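Local coordinates for protein 3',5'-cyclic-nucleotide phosphodiesterase 1 (Saccharomyces cerevisiae, PDB 4OJV) that is a class-II cyclic-nucleotide phosphodiesterase of the metallo-hydrolase superfamily, built on two packed mixed beta sheets and carrying bound zinc ions, at residues A[33-44]-A[117-128]; A[2-10]-A[22-30]. All coordinates share one frame; numbering follows the deposited sequence.

Contact 1. Residues A[33-44]-A[117-128]. With ZN (zinc ion), chain D.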
loop_
_atom_site.group_PDB
_atom_site.type_symbol
_atom_site.label_atom_id
_atom_site.label_comp_id
_atom_site.label_asym_id
_atom_site.label_seq_id
_atom_site.Cartn_x
_atom_site.Cartn_y
_atom_site.Cartn_z
ATOM N N PRO A 33 3.302 25.224 6.019
ATOM C CA PRO A 33 3.285 23.763 6.150
ATOM C C PRO A 33 2.129 23.094 5.403
ATOM O O PRO A 33 2.166 21.890 5.180
ATOM C CB PRO A 33 3.162 23.550 7.661
ATOM C CG PRO A 33 2.502 24.785 8.169
ATOM C CD PRO A 33 2.973 25.906 7.288
ATOM N N GLU A 34 1.117 23.861 5.016
ATOM C CA GLU A 34 -0.079 23.287 4.417
ATOM C C GLU A 34 0.188 22.742 3.025
ATOM O O GLU A 34 0.925 23.326 2.234
ATOM C CB GLU A 34 -1.218 24.310 4.394
ATOM C CG GLU A 34 -1.806 24.616 5.769
ATOM C CD GLU A 34 -1.014 25.640 6.566
ATOM O OE1 GLU A 34 -0.137 26.318 5.995
ATOM O OE2 GLU A 34 -1.284 25.780 7.781
ATOM N N LEU A 35 -0.434 21.597 2.747
ATOM C CA LEU A 35 -0.266 20.869 1.501
ATOM C C LEU A 35 -1.607 20.298 1.059
ATOM O O LEU A 35 -2.436 19.933 1.906
ATOM C CB LEU A 35 0.710 19.703 1.696
ATOM C CG LEU A 35 2.140 20.057 2.100
ATOM C CD1 LEU A 35 2.914 18.829 2.557
ATOM C CD2 LEU A 35 2.854 20.760 0.953
ATOM N N ILE A 36 -1.814 20.218 -0.255
ATOM C CA ILE A 36 -2.951 19.519 -0.849
ATOM C C ILE A 36 -2.458 18.192 -1.415
ATOM O O ILE A 36 -1.372 18.137 -1.988
ATOM C CB ILE A 36 -3.588 20.349 -2.004
ATOM C CG1 ILE A 36 -4.407 21.521 -1.440
ATOM C CG2 ILE A 36 -4.397 19.454 -2.947
ATOM C CD1 ILE A 36 -4.869 22.483 -2.511
ATOM N N ALA A 37 -3.245 17.129 -1.280
ATOM C CA ALA A 37 -2.981 15.878 -1.988
ATOM C C ALA A 37 -4.040 15.659 -3.064
ATOM O O ALA A 37 -5.235 15.860 -2.820
ATOM C CB ALA A 37 -2.973 14.707 -1.016
ATOM N N VAL A 38 -3.608 15.247 -4.255
ATOM C CA VAL A 38 -4.518 14.700 -5.248
ATOM C C VAL A 38 -4.327 13.204 -5.241
ATOM O O VAL A 38 -3.226 12.696 -5.480
ATOM C CB VAL A 38 -4.318 15.281 -6.660
ATOM C CG1 VAL A 38 -5.399 14.738 -7.588
ATOM C CG2 VAL A 38 -4.344 16.803 -6.623
ATOM N N ASP A 39 -5.429 12.511 -4.961
ATOM C CA ASP A 39 -5.418 11.085 -4.687
ATOM C C ASP A 39 -4.635 10.724 -3.428
ATOM O O ASP A 39 -4.077 11.595 -2.741
ATOM C CB ASP A 39 -5.090 10.252 -5.928
ATOM C CG ASP A 39 -6.310 10.069 -6.816
ATOM O OD1 ASP A 39 -7.440 10.200 -6.273
ATOM O OD2 ASP A 39 -6.152 9.782 -8.018
ATOM N N GLY A 40 -4.626 9.440 -3.112
ATOM C CA GLY A 40 -4.259 8.993 -1.783
ATOM C C GLY A 40 -3.657 7.613 -1.782
ATOM O O GLY A 40 -3.832 6.859 -0.823
ATOM N N GLY A 41 -2.908 7.288 -2.834
ATOM C CA GLY A 41 -2.078 6.078 -2.845
ATOM C C GLY A 41 -0.850 6.324 -1.952
ATOM O O GLY A 41 -0.975 6.376 -0.721
ATOM N N ALA A 42 0.340 6.467 -2.535
ATOM C CA ALA A 42 1.555 6.754 -1.752
ATOM C C ALA A 42 1.417 7.982 -0.845
ATOM O O ALA A 42 0.975 9.023 -1.314
ATOM C CB ALA A 42 2.725 6.930 -2.695
ATOM N N GLY A 43 1.843 7.871 0.424
ATOM C CA GLY A 43 1.665 8.929 1.437
ATOM C C GLY A 43 2.841 9.075 2.412
ATOM O O GLY A 43 3.971 9.347 1.983
ATOM N N MET A 44 2.599 8.866 3.713
ATOM C CA MET A 44 3.647 9.013 4.740
ATOM C C MET A 44 4.916 8.251 4.427
ATOM O O MET A 44 6.015 8.763 4.645
ATOM C CB MET A 44 3.156 8.522 6.104
ATOM C CG MET A 44 2.171 9.426 6.799
ATOM S SD MET A 44 1.754 8.761 8.419
ATOM C CE MET A 44 3.044 9.419 9.451
ATOM N N VAL A 117 5.677 16.800 8.630
ATOM C CA VAL A 117 5.328 17.169 7.252
ATOM C C VAL A 117 3.918 16.692 6.947
ATOM O O VAL A 117 3.112 17.423 6.363
ATOM C CB VAL A 117 6.315 16.582 6.215
ATOM C CG1 VAL A 117 5.827 16.818 4.788
ATOM C CG2 VAL A 117 7.701 17.175 6.399
ATOM N N PHE A 118 3.613 15.461 7.354
ATOM C CA PHE A 118 2.344 14.870 7.009
ATOM C C PHE A 118 1.135 15.551 7.668
ATOM O O PHE A 118 0.041 15.606 7.082
ATOM C CB PHE A 118 2.371 13.373 7.280
ATOM C CG PHE A 118 1.197 12.670 6.732
ATOM C CD1 PHE A 118 0.991 12.587 5.354
ATOM C CD2 PHE A 118 0.253 12.128 7.588
ATOM C CE1 PHE A 118 -0.126 11.945 4.837
ATOM C CE2 PHE A 118 -0.862 11.466 7.076
ATOM C CZ PHE A 118 -1.053 11.384 5.704
ATOM N N GLN A 119 1.340 16.121 8.856
ATOM C CA GLN A 119 0.254 16.865 9.494
ATOM C C GLN A 119 -0.219 18.050 8.639
ATOM O O GLN A 119 -1.363 18.468 8.743
ATOM C CB GLN A 119 0.622 17.286 10.926
ATOM C CG GLN A 119 1.462 18.541 11.091
ATOM C CD GLN A 119 1.418 19.089 12.513
ATOM O OE1 GLN A 119 0.550 18.723 13.315
ATOM N NE2 GLN A 119 2.355 19.974 12.829
ATOM N N GLY A 120 0.660 18.555 7.776
ATOM C CA GLY A 120 0.329 19.652 6.884
ATOM C C GLY A 120 -0.576 19.290 5.721
ATOM O O GLY A 120 -1.140 20.186 5.094
ATOM N N ILE A 121 -0.729 18.005 5.415
ATOM C CA ILE A 121 -1.691 17.641 4.372
ATOM C C ILE A 121 -3.136 17.904 4.875
ATOM O O ILE A 121 -3.662 17.132 5.686
ATOM C CB ILE A 121 -1.466 16.204 3.892
ATOM C CG1 ILE A 121 -0.146 16.081 3.140
ATOM C CG2 ILE A 121 -2.572 15.786 2.937
ATOM C CD1 ILE A 121 1.097 15.995 3.971
ATOM N N THR A 122 -3.720 19.026 4.449
ATOM C CA THR A 122 -5.016 19.518 4.949
ATOM C C THR A 122 -6.202 18.879 4.221
ATOM O O THR A 122 -7.269 18.632 4.807
ATOM C CB THR A 122 -5.143 21.061 4.807
ATOM O OG1 THR A 122 -5.018 21.472 3.427
ATOM C CG2 THR A 122 -4.121 21.798 5.670
ATOM N N ASP A 123 -6.005 18.616 2.937
ATOM C CA ASP A 123 -7.098 18.333 2.026
ATOM C C ASP A 123 -6.620 17.325 0.994
ATOM O O ASP A 123 -5.547 17.485 0.410
ATOM C CB ASP A 123 -7.541 19.605 1.271
ATOM C CG ASP A 123 -8.145 20.687 2.172
ATOM O OD1 ASP A 123 -9.295 20.550 2.621
ATOM O OD2 ASP A 123 -7.476 21.715 2.349
ATOM N N TYR A 124 -7.435 16.302 0.759
ATOM C CA TYR A 124 -7.248 15.370 -0.348
ATOM C C TYR A 124 -8.352 15.594 -1.366
ATOM O O TYR A 124 -9.519 15.755 -0.980
ATOM C CB TYR A 124 -7.373 13.927 0.127
ATOM C CG TYR A 124 -6.307 13.400 1.053
ATOM C CD1 TYR A 124 -6.317 13.705 2.410
ATOM C CD2 TYR A 124 -5.319 12.544 0.577
ATOM C CE1 TYR A 124 -5.352 13.189 3.264
ATOM C CE2 TYR A 124 -4.354 12.017 1.426
ATOM C CZ TYR A 124 -4.382 12.348 2.764
ATOM O OH TYR A 124 -3.455 11.817 3.632
ATOM N N TYR A 125 -7.992 15.568 -2.649
ATOM C CA TYR A 125 -8.962 15.577 -3.737
ATOM C C TYR A 125 -8.849 14.228 -4.418
ATOM O O TYR A 125 -7.868 13.948 -5.104
ATOM C CB TYR A 125 -8.681 16.750 -4.691
ATOM C CG TYR A 125 -8.934 18.072 -4.008
ATOM C CD1 TYR A 125 -7.926 18.705 -3.286
ATOM C CD2 TYR A 125 -10.199 18.659 -4.027
ATOM C CE1 TYR A 125 -8.163 19.905 -2.629
ATOM C CE2 TYR A 125 -10.446 19.848 -3.368
ATOM C CZ TYR A 125 -9.429 20.458 -2.668
ATOM O OH TYR A 125 -9.658 21.648 -2.012
ATOM N N ILE A 126 -9.840 13.376 -4.191
ATOM C CA ILE A 126 -9.784 11.988 -4.640
ATOM C C ILE A 126 -10.519 11.861 -5.964
ATOM O O ILE A 126 -11.620 12.402 -6.124
ATOM C CB ILE A 126 -10.380 11.034 -3.568
ATOM C CG1 ILE A 126 -9.654 11.209 -2.220
ATOM C CG2 ILE A 126 -10.337 9.581 -4.040
ATOM C CD1 ILE A 126 -8.161 10.924 -2.235
ATOM N N THR A 127 -9.898 11.167 -6.915
ATOM C CA THR A 127 -10.472 11.061 -8.258
ATOM C C THR A 127 -11.500 9.939 -8.376
ATOM O O THR A 127 -12.502 10.061 -9.071
ATOM C CB THR A 127 -9.376 10.880 -9.328
ATOM O OG1 THR A 127 -8.708 9.619 -9.131
ATOM C CG2 THR A 127 -8.386 12.055 -9.310
ATOM N N HIS A 128 -11.213 8.823 -7.721
ATOM C CA HIS A 128 -12.118 7.679 -7.674
ATOM C C HIS A 128 -11.673 6.776 -6.558
ATOM O O HIS A 128 -10.528 6.875 -6.115
ATOM C CB HIS A 128 -12.232 6.961 -9.027
ATOM C CG HIS A 128 -10.978 6.226 -9.479
ATOM N ND1 HIS A 128 -9.793 6.842 -9.733
ATOM C CD2 HIS A 128 -10.792 4.876 -9.768
ATOM C CE1 HIS A 128 -8.900 5.917 -10.176
ATOM N NE2 HIS A 128 -9.513 4.715 -10.204
HETATM ZN ZN ZN D . -8.875 2.885 -11.197
HETATM O O HOH W 1 3.940 20.090 6.048
HETATM O O HOH W 2 -7.338 2.501 -10.131
#

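Contact 2. Residues A[2-10]-A[22-30]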
loop_
_atom_site.group_PDB
_atom_site.type_symbol
_atom_site.label_atom_id
_atom_site.label_comp_id
_atom_site.label_asym_id
_atom_site.label_seq_id
_atom_site.Cartn_x
_atom_site.Cartn_y
_atom_site.Cartn_z
ATOM N N VAL A 2 7.183 30.087 -12.654
ATOM C CA VAL A 2 6.686 28.906 -11.937
ATOM C C VAL A 2 5.707 29.303 -10.834
ATOM O O VAL A 2 5.982 30.190 -10.020
ATOM C CB VAL A 2 7.839 28.049 -11.372
ATOM C CG1 VAL A 2 7.328 27.018 -10.377
ATOM C CG2 VAL A 2 8.578 27.362 -12.511
ATOM N N VAL A 3 4.564 28.628 -10.830
ATOM C CA VAL A 3 3.472 28.902 -9.909
ATOM C C VAL A 3 3.210 27.711 -8.985
ATOM O O VAL A 3 2.804 27.904 -7.840
ATOM C CB VAL A 3 2.202 29.307 -10.698
ATOM C CG1 VAL A 3 0.941 29.262 -9.849
ATOM C CG2 VAL A 3 2.378 30.708 -11.270
ATOM N N PHE A 4 3.430 26.492 -9.488
ATOM C CA PHE A 4 3.083 25.267 -8.755
ATOM C C PHE A 4 4.295 24.406 -8.460
ATOM O O PHE A 4 5.173 24.249 -9.310
ATOM C CB PHE A 4 2.099 24.426 -9.572
ATOM C CG PHE A 4 0.789 25.108 -9.858
ATOM C CD1 PHE A 4 -0.224 25.119 -8.910
ATOM C CD2 PHE A 4 0.559 25.714 -11.091
ATOM C CE1 PHE A 4 -1.437 25.736 -9.175
ATOM C CE2 PHE A 4 -0.654 26.329 -11.367
ATOM C CZ PHE A 4 -1.655 26.339 -10.410
ATOM N N GLU A 5 4.314 23.812 -7.270
ATOM C CA GLU A 5 5.232 22.723 -6.959
ATOM C C GLU A 5 4.419 21.447 -6.792
ATOM O O GLU A 5 3.466 21.407 -6.000
ATOM C CB GLU A 5 6.034 23.001 -5.688
ATOM C CG GLU A 5 7.006 24.159 -5.842
ATOM C CD GLU A 5 7.750 24.524 -4.563
ATOM O OE1 GLU A 5 8.511 25.518 -4.602
ATOM O OE2 GLU A 5 7.576 23.836 -3.534
ATOM N N ILE A 6 4.789 20.415 -7.546
ATOM C CA ILE A 6 4.075 19.139 -7.516
ATOM C C ILE A 6 5.042 18.058 -7.062
ATOM O O ILE A 6 6.013 17.763 -7.762
ATOM C CB ILE A 6 3.502 18.754 -8.896
ATOM C CG1 ILE A 6 2.601 19.865 -9.469
ATOM C CG2 ILE A 6 2.752 17.429 -8.789
ATOM C CD1 ILE A 6 2.015 19.517 -10.824
ATOM N N THR A 7 4.790 17.479 -5.890
ATOM C CA THR A 7 5.606 16.378 -5.398
ATOM C C THR A 7 4.949 15.071 -5.838
ATOM O O THR A 7 3.802 14.802 -5.488
ATOM C CB THR A 7 5.728 16.385 -3.863
ATOM O OG1 THR A 7 6.055 17.698 -3.393
ATOM C CG2 THR A 7 6.811 15.412 -3.424
ATOM N N ILE A 8 5.679 14.268 -6.597
ATOM C CA ILE A 8 5.172 12.978 -7.051
ATOM C C ILE A 8 5.448 11.937 -5.973
ATOM O O ILE A 8 6.575 11.469 -5.837
ATOM C CB ILE A 8 5.812 12.544 -8.384
ATOM C CG1 ILE A 8 5.754 13.679 -9.414
ATOM C CG2 ILE A 8 5.147 11.267 -8.891
ATOM C CD1 ILE A 8 4.375 14.051 -9.888
ATOM N N LEU A 9 4.438 11.613 -5.167
ATOM C CA LEU A 9 4.608 10.559 -4.167
ATOM C C LEU A 9 4.445 9.186 -4.779
ATOM O O LEU A 9 5.152 8.247 -4.407
ATOM C CB LEU A 9 3.661 10.731 -2.979
ATOM C CG LEU A 9 3.874 11.976 -2.128
ATOM C CD1 LEU A 9 3.000 11.920 -0.891
ATOM C CD2 LEU A 9 5.333 12.175 -1.727
ATOM N N GLY A 10 3.508 9.062 -5.713
ATOM C CA GLY A 10 3.265 7.785 -6.357
ATOM C C GLY A 10 2.709 7.983 -7.744
ATOM O O GLY A 10 1.810 8.808 -7.959
ATOM N N CYS A 22 -0.529 9.344 -6.062
ATOM C CA CYS A 22 -0.708 10.463 -5.136
ATOM C C CYS A 22 0.252 11.586 -5.506
ATOM O O CYS A 22 1.464 11.347 -5.658
ATOM C CB CYS A 22 -0.439 10.039 -3.692
ATOM S SG CYS A 22 -0.629 11.404 -2.508
ATOM N N PHE A 23 -0.281 12.802 -5.637
ATOM C CA PHE A 23 0.526 13.984 -5.951
ATOM C C PHE A 23 0.270 15.038 -4.892
ATOM O O PHE A 23 -0.880 15.283 -4.532
ATOM C CB PHE A 23 0.150 14.522 -7.339
ATOM C CG PHE A 23 0.042 13.450 -8.386
ATOM C CD1 PHE A 23 1.151 12.703 -8.775
ATOM C CD2 PHE A 23 -1.182 13.164 -8.969
ATOM C CE1 PHE A 23 1.031 11.700 -9.728
ATOM C CE2 PHE A 23 -1.306 12.166 -9.921
ATOM C CZ PHE A 23 -0.198 11.434 -10.306
ATOM N N ILE A 24 1.323 15.649 -4.359
ATOM C CA ILE A 24 1.192 16.752 -3.411
ATOM C C ILE A 24 1.357 18.070 -4.163
ATOM O O ILE A 24 2.249 18.200 -5.006
ATOM C CB ILE A 24 2.251 16.642 -2.289
ATOM C CG1 ILE A 24 2.115 15.326 -1.518
ATOM C CG2 ILE A 24 2.216 17.860 -1.367
ATOM C CD1 ILE A 24 0.778 15.121 -0.860
ATOM N N LEU A 25 0.509 19.043 -3.844
ATOM C CA LEU A 25 0.563 20.364 -4.472
ATOM C C LEU A 25 0.754 21.453 -3.439
ATOM O O LEU A 25 0.145 21.407 -2.360
ATOM C CB LEU A 25 -0.744 20.666 -5.200
ATOM C CG LEU A 25 -1.327 19.638 -6.165
ATOM C CD1 LEU A 25 -2.640 20.137 -6.750
ATOM C CD2 LEU A 25 -0.341 19.313 -7.270
ATOM N N LYS A 26 1.553 22.458 -3.792
ATOM C CA LYS A 26 1.627 23.695 -3.024
ATOM C C LYS A 26 2.052 24.824 -3.957
ATOM O O LYS A 26 2.599 24.578 -5.032
ATOM C CB LYS A 26 2.596 23.572 -1.840
ATOM C CG LYS A 26 4.051 23.341 -2.244
ATOM C CD LYS A 26 5.000 23.312 -1.040
ATOM C CE LYS A 26 5.327 24.692 -0.479
ATOM N NZ LYS A 26 6.067 25.569 -1.434
ATOM N N PRO A 27 1.818 26.083 -3.545
ATOM C CA PRO A 27 2.344 27.196 -4.324
ATOM C C PRO A 27 3.865 27.155 -4.350
ATOM O O PRO A 27 4.500 26.736 -3.378
ATOM C CB PRO A 27 1.868 28.425 -3.539
ATOM C CG PRO A 27 0.661 27.959 -2.796
ATOM C CD PRO A 27 0.999 26.546 -2.409
ATOM N N ALA A 28 4.450 27.594 -5.459
ATOM C CA ALA A 28 5.899 27.681 -5.550
ATOM C C ALA A 28 6.471 28.647 -4.513
ATOM O O ALA A 28 5.850 29.666 -4.180
ATOM C CB ALA A 28 6.313 28.100 -6.946
ATOM N N ARG A 29 7.641 28.291 -3.990
ATOM C CA ARG A 29 8.506 29.184 -3.188
ATOM C C ARG A 29 8.086 29.420 -1.740
ATOM O O ARG A 29 8.945 29.594 -0.880
ATOM C CB ARG A 29 8.717 30.534 -3.890
ATOM C CG ARG A 29 9.471 30.441 -5.207
ATOM C CD ARG A 29 9.507 31.772 -5.961
ATOM N NE ARG A 29 8.170 32.209 -6.374
ATOM C CZ ARG A 29 7.554 31.841 -7.497
ATOM N NH1 ARG A 29 8.149 31.033 -8.369
ATOM N NH2 ARG A 29 6.331 32.292 -7.753
ATOM N N THR A 30 6.787 29.445 -1.466
ATOM C CA THR A 30 6.304 29.799 -0.125
ATOM C C THR A 30 6.526 28.662 0.878
ATOM O O THR A 30 6.686 27.497 0.494
ATOM C CB THR A 30 4.841 30.275 -0.159
ATOM O OG1 THR A 30 4.058 29.363 -0.937
ATOM C CG2 THR A 30 4.761 31.668 -0.772
#

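Contact 1. Residues A[33-44]-A[117-128]
Strands 35-38 and 121-125 lie parallel as neighbours in one sheet of the metallo-hydrolase fold, Ala37 N donating to Asp123 O (2.9 Å) and Ala37 O accepting from Tyr125 N. The small methyl of Ala37 leaves a hollow for the Tyr124 ring, whose CD2 reaches Ala37 CB at 3.6 Å, while Ile121 CG2 presses on one ring face near its rim. Toward the start of the strands, Leu35 CD1 settles in the notch formed by Ile121 CD1 (3.7 Å) and Val117 CG1. The reverse side of the sheet carries Ile36, whose CG2 butts against the edge of the Tyr125 ring. Past Gly40 the 33-44 chain swings round, and Met44 drops its CG over the centre of the Phe118 ring, 3.4 Å from the centroid, with SD obliquely beside it in a Met-aromatic contact. Toward the zinc site, Asp39 takes Thr127 N on OD1 (2.7 Å) and Thr127 OG1 on the syn lone pair of OD2, so that hydroxyl and backbone N-H grip the same carboxylate. OD2 is also hydrogen-bonded to Gln21 and to His133, a ligand of the second zinc ion. Thr127 OG1 accepts a hydrogen bond from His128 ND1 in the imidazole plane (3.0 Å), and His128 NE2 binds one of the two zinc ions at 2.2 Å.

Contact 2. Residues A[2-10]-A[22-30]
Lys26 turns its CG between its backbone N and carbonyl carbon (chi1 64°), then folds at chi3 (-77°) and chi4 (-64°), so that NZ curls back to Glu5, whose chain runs extended beyond CG alongside it. NZ approaches Glu5 OE2 at 3.1 Å from above the carboxylate plane, a buried salt bridge. The same NZ donates to Pro27 O (2.8 Å) and Thr30 O, tying the strand end at Pro27 to the loop at Thr30, and Ser93 OG is a further hydrogen-bond partner of it; Glu5 OE2 also bonds Ser91. The other oxygen, OE1, takes Arg29 N at 3.0 Å, again from above the plane. Arg29 curves round to the chain start, where NH1 donates to Val2 O (2.9 Å) and NH2 adds a weak bond to the same oxygen. Strands 4-8 and 22-27 form an antiparallel pair in the same mixed sheet as strand 35-38, with hydrogen-bonded pairs at Glu5-Lys26 and Thr7-Ile24. Alternating with them, the non-hydrogen-bonded pairs Ile6-Leu25 and Ile8-Phe23 send their side chains to the other face: Ile6 CG1 lies 3.7 Å from Leu25 CD2, and Phe4, Ile6, Phe23 and Leu25 pack on strand 238-242 of the second sheet. A classic beta bulge ends the ladder, Leu9 N (weakly) and Gly10 N both donating to Cys22 O. Leu9 also packs on helix 44-53, and its CD1 meets Ile24 CG1 at 3.6 Å.

Overall arrangement
Strands 22-27 and 35-38 follow each other in the chain and adjoin in the same sheet, so contact 2 (2-10 with 22-30) and contact 1 (33-44 with 117-128) are separated by one ladder, that of 22-27 with 35-38, in which Val38 N pairs with Phe23 O and Leu25 N with Ile36 O. The pairing is antiparallel in contact 2 and parallel in contact 1. Both are largely buried, but contact 2 reaches solvent at its exposed Arg29 end. Their polar chemistry differs: contact 2 holds its Lys-Glu network at the end of the ladder where the chain begins, whereas contact 1 runs its carboxylate-threonine-histidine chain into the zinc site, shared with His130, His213 and Asp244.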